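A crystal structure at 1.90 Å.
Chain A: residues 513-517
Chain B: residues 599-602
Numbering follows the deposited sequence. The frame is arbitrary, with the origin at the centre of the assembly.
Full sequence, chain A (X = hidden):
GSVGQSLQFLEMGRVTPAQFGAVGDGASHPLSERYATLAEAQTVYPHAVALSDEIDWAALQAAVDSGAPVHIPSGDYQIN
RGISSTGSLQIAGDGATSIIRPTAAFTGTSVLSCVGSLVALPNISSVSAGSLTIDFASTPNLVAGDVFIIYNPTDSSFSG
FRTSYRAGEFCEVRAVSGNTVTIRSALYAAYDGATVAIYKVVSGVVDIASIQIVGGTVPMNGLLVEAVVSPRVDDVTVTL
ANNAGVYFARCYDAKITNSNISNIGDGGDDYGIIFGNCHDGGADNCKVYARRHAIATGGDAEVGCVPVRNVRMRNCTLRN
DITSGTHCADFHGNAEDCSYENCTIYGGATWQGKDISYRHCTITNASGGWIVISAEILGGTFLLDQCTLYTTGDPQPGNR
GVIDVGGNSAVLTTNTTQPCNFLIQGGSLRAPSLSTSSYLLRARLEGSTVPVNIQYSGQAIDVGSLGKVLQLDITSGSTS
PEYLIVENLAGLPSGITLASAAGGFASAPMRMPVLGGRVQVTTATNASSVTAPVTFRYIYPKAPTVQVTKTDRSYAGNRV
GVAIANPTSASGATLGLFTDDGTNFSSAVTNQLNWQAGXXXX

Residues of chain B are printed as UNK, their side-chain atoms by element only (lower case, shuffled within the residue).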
# COMPACT_ATOMS: atom_id res chain seq x y z
N PRO A 513 8.58 9.84 25.39
CA PRO A 513 8.94 11.10 24.69
C PRO A 513 9.69 12.14 25.54
O PRO A 513 9.49 12.21 26.75
CB PRO A 513 7.58 11.70 24.29
CG PRO A 513 6.63 10.56 24.28
CD PRO A 513 7.12 9.58 25.32
N VAL A 514 10.50 12.96 24.88
CA VAL A 514 11.25 14.03 25.54
C VAL A 514 10.41 15.29 25.68
O VAL A 514 9.70 15.70 24.75
CB VAL A 514 12.51 14.37 24.72
CG1 VAL A 514 13.28 15.49 25.38
CG2 VAL A 514 13.40 13.12 24.58
N LEU A 515 10.46 15.89 26.86
CA LEU A 515 9.84 17.20 27.07
C LEU A 515 10.93 18.11 27.62
O LEU A 515 11.87 17.65 28.26
CB LEU A 515 8.68 17.10 28.07
CG LEU A 515 7.42 16.40 27.54
CD1 LEU A 515 6.40 16.17 28.65
CD2 LEU A 515 6.81 17.20 26.40
N GLY A 516 10.79 19.41 27.41
CA GLY A 516 11.75 20.33 27.99
C GLY A 516 11.53 21.78 27.62
O GLY A 516 10.60 22.10 26.87
N GLY A 517 12.41 22.65 28.12
CA GLY A 517 12.25 24.08 27.90
C GLY A 517 13.30 24.93 28.61
O GLY A 517 14.28 24.43 29.16
N UNK B 599 14.44 21.17 20.53
CA UNK B 599 13.25 21.81 21.06
C UNK B 599 12.21 20.73 21.33
O UNK B 599 11.95 19.89 20.47
c UNK B 599 12.75 22.97 20.16
c UNK B 599 11.50 23.60 20.78
c UNK B 599 13.84 24.06 19.99
c UNK B 599 13.51 25.19 18.92
N UNK B 600 11.60 20.75 22.51
CA UNK B 600 10.84 19.59 22.97
C UNK B 600 9.58 20.04 23.68
O UNK B 600 9.42 19.76 24.86
c UNK B 600 15.47 19.21 24.03
c UNK B 600 15.89 18.31 23.09
c UNK B 600 14.95 17.54 22.40
o UNK B 600 17.25 18.19 22.84
c UNK B 600 11.67 18.76 23.96
c UNK B 600 13.16 18.60 23.63
c UNK B 600 13.59 17.69 22.68
c UNK B 600 14.12 19.34 24.31
N UNK B 601 8.68 20.70 22.96
CA UNK B 601 7.51 21.31 23.58
C UNK B 601 6.21 20.51 23.39
O UNK B 601 5.17 20.87 23.94
c UNK B 601 8.51 23.66 23.39
c UNK B 601 7.33 22.73 23.04
o UNK B 601 7.55 25.12 21.79
o UNK B 601 9.18 25.91 23.05
c UNK B 601 8.40 25.00 22.70
N UNK B 602 6.24 19.45 22.60
CA UNK B 602 5.01 18.72 22.31
C UNK B 602 5.35 17.27 22.00
O UNK B 602 6.52 16.93 21.72
OXT UNK B 602 4.47 16.40 22.05
c UNK B 602 4.20 19.42 21.20
c UNK B 602 2.77 18.84 21.08
c UNK B 602 4.92 19.35 19.85
O HOH W 1 7.94 15.02 22.91
O HOH W 2 12.26 22.68 24.57

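Position 599 of chain B carries four side-chain carbons and no heteroatom. The chain forks at the first carbon, where one arm ends after a single carbon and the other runs on for two, a pattern that belongs to isoleucine. Its CA-to-CB bond points away from chain A, and none of its side-chain atoms is in contact with the facing stretch. Ile B599, buried and with chi1 in the m well, therefore lies in the strand without contributing to this contact.

At position 600 the side chain begins with one carbon and continues into a ring of six carbons that bears a single oxygen. The CA-to-CB bond points toward chain A, and the ring packs against Val A514, with CA of Gly A516 farther off, beside it. A six-carbon ring with one oxygen attached is a phenol, so the residue is tyrosine. CG1 of Val A514 approaches CD1 of Tyr B600 to 3.5 Å and sits over one face of the ring, 3.8 Å from its centroid and 25° off the normal, the geometry of a CH-pi contact. CA of Gly A516 lies oblique to the same ring. A CB modelled at ideal geometry on Gly A516 would fall 3.4 Å from CD2 of Tyr B600, a tight distance, and the glycine has no such atom there.

Position 601 has three side-chain carbons in an unbranched line, the third carrying two oxygens. The CA-to-CB bond points away from chain A, and one of the side-chain carbons comes loosely near O of Gly A516. This carboxylate at the end of a two-methylene arm identifies glutamate. The approach is 4.3 Å from CG of Glu B601 to O of Gly A516. Both carboxylate oxygens are hydrogen-bonded elsewhere in the structure.

Position 602 ends the chain, as its OXT atom shows. Its CA-to-CB bond points away from chain A, and its nearest contact with chain A is through the backbone, 4.5 Å from N of position 602 to CD2 of Leu A515. One side-chain carbon carries two more, three carbons in all, which makes it valine, Val B602.

The contact is built around Tyr B600, which works through both its backbone and its ring. O of Tyr B600 accepts a hydrogen bond from N of Gly A516 at 2.9 Å, the one direct hydrogen bond between the stretches, and also receives a CA-H...O contact from CA of Leu A515 at 3.4 Å. Two waters extend this polar link. One donates to O of Val A514 at 2.6 Å and to O of Val B602 at 2.7 Å, tying the terminal residue to the strand; the other accepts from N of Tyr B600 at 2.9 Å and donates weakly to O of Gly A516, also at 2.9 Å. Backbone and ring of Tyr B600 thus both engage the strand: its O meets N of Gly A516, while Val A514 packs over the ring and Gly A516 adds no side chain alongside.

Chain B (599-602) IYEV
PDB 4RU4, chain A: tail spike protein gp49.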